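Local structure of GCN5-related N-acetyltransferase (Kribbella flavida, 4IUS) at residues A[75-80]-A[250-255]. The protein probably transfers acyl groups, most likely acetyl from acetyl-coenzyme A, as a member of the GCN5-related N-acetyltransferase (GNAT) family, its acceptor unidentified. The protein carries 1 engineered substitution. Numbering follows the deposited sequence. Where two conformers were deposited one is given.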
ATOM      1  N   ARG A  75      -9.543   5.647 -18.896  1.00  9.63           N
ATOM      2  CA  ARG A  75      -9.313   5.432 -17.485  1.00  9.36           C
ATOM      3  C   ARG A  75      -9.594   6.669 -16.650  1.00  9.39           C
ATOM      4  O   ARG A  75      -9.335   7.805 -17.076  1.00 12.16           O
ATOM      5  CB  ARG A  75      -7.906   4.959 -17.257  1.00  9.75           C
ATOM      6  CG  ARG A  75      -7.706   3.583 -17.820  1.00 11.86           C
ATOM      7  CD  ARG A  75      -6.318   3.079 -17.587  1.00 11.51           C
ATOM      8  NE  ARG A  75      -6.053   1.884 -18.391  1.00 11.81           N
ATOM      9  CZ  ARG A  75      -4.861   1.346 -18.487  1.00 10.60           C
ATOM     10  NH1 ARG A  75      -3.848   1.836 -17.776  1.00 11.77           N
ATOM     11  NH2 ARG A  75      -4.674   0.317 -19.287  1.00 12.81           N
ATOM     12  N   TRP A  76     -10.081   6.412 -15.455  1.00  9.13           N
ATOM     13  CA  TRP A  76     -10.370   7.458 -14.484  1.00  8.34           C
ATOM     14  C   TRP A  76      -9.180   7.720 -13.582  1.00  7.74           C
ATOM     15  O   TRP A  76      -8.539   6.787 -13.103  1.00  8.36           O
ATOM     16  CB  TRP A  76     -11.585   7.028 -13.689  1.00  9.25           C
ATOM     17  CG  TRP A  76     -11.960   7.910 -12.546  1.00  8.25           C
ATOM     18  CD1 TRP A  76     -12.688   9.063 -12.590  1.00  9.50           C
ATOM     19  CD2 TRP A  76     -11.644   7.697 -11.154  1.00  9.13           C
ATOM     20  NE1 TRP A  76     -12.847   9.579 -11.332  1.00  9.03           N
ATOM     21  CE2 TRP A  76     -12.233   8.785 -10.434  1.00  8.43           C
ATOM     22  CE3 TRP A  76     -10.947   6.729 -10.449  1.00  9.15           C
ATOM     23  CZ2 TRP A  76     -12.127   8.909  -9.057  1.00  9.28           C
ATOM     24  CZ3 TRP A  76     -10.891   6.820  -9.067  1.00 10.98           C
ATOM     25  CH2 TRP A  76     -11.473   7.898  -8.381  1.00  9.12           C
ATOM     26  N   LEU A  77      -8.924   8.984 -13.312  1.00  7.06           N
ATOM     27  CA  LEU A  77      -7.755   9.382 -12.515  1.00  7.00           C
ATOM     28  C   LEU A  77      -8.043   9.482 -11.006  1.00  7.60           C
ATOM     29  O   LEU A  77      -9.001  10.091 -10.565  1.00  8.33           O
ATOM     30  CB  LEU A  77      -7.276  10.738 -12.993  1.00  8.13           C
ATOM     31  CG  LEU A  77      -6.039  11.297 -12.290  1.00  7.83           C
ATOM     32  CD1 LEU A  77      -4.834  10.436 -12.582  1.00  9.28           C
ATOM     33  CD2 LEU A  77      -5.804  12.720 -12.760  1.00 10.61           C
ATOM     34  N   SER A  78      -7.182   8.851 -10.228  1.00  7.31           N
ATOM     35  CA  SER A  78      -7.035   9.050  -8.785  1.00  8.06           C
ATOM     36  C   SER A  78      -5.601   9.364  -8.531  1.00  7.38           C
ATOM     37  O   SER A  78      -4.734   9.129  -9.361  1.00  8.34           O
ATOM     38  CB  SER A  78      -7.473   7.831  -7.968  1.00  9.03           C
ATOM     39  OG  SER A  78      -6.760   6.694  -8.304  1.00  9.91           O
ATOM     40  N   ALA A  79      -5.326   9.905  -7.346  1.00  7.56           N
ATOM     41  CA  ALA A  79      -3.996  10.271  -6.954  1.00  7.80           C
ATOM     42  C   ALA A  79      -3.759   9.867  -5.500  1.00  7.28           C
ATOM     43  O   ALA A  79      -4.711   9.907  -4.682  1.00  8.61           O
ATOM     44  CB  ALA A  79      -3.772  11.778  -7.103  1.00  9.51           C
ATOM     45  N   GLU A  80      -2.543   9.494  -5.188  1.00  9.02           N
ATOM     46  CA  GLU A  80      -2.157   9.171  -3.813  0.70  9.51           C
ATOM     47  C   GLU A  80      -0.903   9.965  -3.483  1.00  9.39           C
ATOM     48  O   GLU A  80       0.085   9.861  -4.196  1.00 12.70           O
ATOM     49  CB  GLU A  80      -1.891   7.686  -3.621  0.70 11.58           C
ATOM     50  CG  GLU A  80      -3.108   6.779  -3.731  0.70 13.92           C
ATOM     51  CD  GLU A  80      -2.815   5.356  -3.193  0.70 20.58           C
ATOM     52  OE1 GLU A  80      -1.661   5.074  -2.760  0.70 25.41           O
ATOM     53  OE2 GLU A  80      -3.752   4.544  -3.184  0.70 28.72           O
ATOM     54  N   LEU A 250      -7.086  10.994  -3.395  1.00  7.38           N
ATOM     55  CA  LEU A 250      -7.891  11.919  -4.179  1.00  7.90           C
ATOM     56  C   LEU A 250      -8.469  11.246  -5.412  1.00  6.78           C
ATOM     57  O   LEU A 250      -7.813  10.402  -6.026  1.00  8.04           O
ATOM     58  CB  LEU A 250      -7.045  13.110  -4.661  1.00  8.92           C
ATOM     59  CG  LEU A 250      -6.289  13.886  -3.577  1.00  8.33           C
ATOM     60  CD1 LEU A 250      -4.819  13.481  -3.425  1.00 10.42           C
ATOM     61  CD2 LEU A 250      -6.414  15.384  -3.876  1.00 10.39           C
ATOM     62  N   GLY A 251      -9.663  11.665  -5.796  1.00  8.16           N
ATOM     63  CA  GLY A 251     -10.237  11.211  -7.029  1.00  7.64           C
ATOM     64  C   GLY A 251     -10.762  12.339  -7.911  1.00  8.31           C
ATOM     65  O   GLY A 251     -11.205  13.366  -7.419  1.00  9.30           O
ATOM     66  N   ASP A 252     -10.766  12.109  -9.214  1.00  7.81           N
ATOM     67  CA  ASP A 252     -11.427  12.987 -10.166  1.00  8.52           C
ATOM     68  C   ASP A 252     -12.939  12.814 -10.079  1.00  9.25           C
ATOM     69  O   ASP A 252     -13.469  11.861  -9.492  1.00  9.07           O
ATOM     70  CB  ASP A 252     -10.944  12.728 -11.585  1.00  9.88           C
ATOM     71  CG  ASP A 252      -9.943  13.727 -12.069  1.00 10.93           C
ATOM     72  OD1 ASP A 252      -9.441  14.543 -11.296  1.00 12.41           O
ATOM     73  OD2 ASP A 252      -9.605  13.642 -13.272  1.00 11.87           O
ATOM     74  N   PRO A 253     -13.679  13.719 -10.729  1.00 10.10           N
ATOM     75  CA  PRO A 253     -15.133  13.582 -10.750  1.00 11.35           C
ATOM     76  C   PRO A 253     -15.571  12.301 -11.460  1.00 10.25           C
ATOM     77  O   PRO A 253     -14.876  11.794 -12.347  1.00 11.67           O
ATOM     78  CB  PRO A 253     -15.596  14.822 -11.534  1.00 13.31           C
ATOM     79  CG  PRO A 253     -14.498  15.798 -11.354  1.00 15.05           C
ATOM     80  CD  PRO A 253     -13.231  14.980 -11.332  1.00 12.40           C
ATOM     81  N   GLY A 254     -16.753  11.824 -11.102  1.00 10.12           N
ATOM     82  CA  GLY A 254     -17.373  10.712 -11.769  1.00 11.86           C
ATOM     83  C   GLY A 254     -16.572   9.430 -11.694  1.00 10.16           C
ATOM     84  O   GLY A 254     -15.919   9.173 -10.683  1.00  9.91           O
ATOM     85  N   GLY A 255     -16.656   8.602 -12.725  1.00 10.10           N
ATOM     86  CA  GLY A 255     -15.862   7.389 -12.785  1.00  9.71           C
ATOM     87  C   GLY A 255     -15.962   6.593 -11.503  1.00  8.88           C
ATOM     88  O   GLY A 255     -17.067   6.302 -11.062  1.00  9.31           O
TER
HETATM   89  O   HOH W   1     -10.273  11.232 -14.670  1.00 13.66           O
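Segments 75-80 and 250-255 pair antiparallel, Ser78 with Gly251 at a non-hydrogen-bonded position and Ala79 with Leu250 at a hydrogen-bonded one, which joins strand 78-82 to strand 242-251 in the mixed sheet of this GNAT-family protein. Ala79 N reaches Leu250 O at 2.9 Å, and Leu250 N returns a nearly straight bond (174°) to Ala79 O. Beyond the bridge, Asp252 N still binds Leu77 O at 3.0 Å, extending the pairing past the end of strand 242-251. Trp76 makes the largest contribution of any residue. Its CG lies anti to the backbone N (chi1 174°), and the indole lies against residues 252-255. NE1 is shared between two carbonyls near the ring plane, Asp252 O at 3.0 Å and Pro253 O at 3.2 Å; both bonds are weak and bent. Gly255 CA sits over the five-membered ring, 4.0 Å from its centroid, in a CH-pi contact, while CZ2 approaches Gly251 CA; a CB on either glycine would collide with the indole. Replacing Trp76 by an alanine would probably leave the Asp252 and Pro253 carbonyls without their indole donor and open a gap beneath Gly255, freeing the turn to move. On the face of the sheet shared by Ala79 and Leu250, Ala79 CB meets Leu250 CD1, and Leu250 continues onto Leu93 and Val94 of helix 89-95. Leu77 packs against helix 59-71, and its CB lies 3.7 Å from Asp252 OD2. The carboxylate is anchored at its other oxygen, where OD1 forms a salt bridge with Arg67 of that helix. A water closes the link between the segments, accepting from Leu77 N and donating to Asp252 OD2 at 2.9 Å.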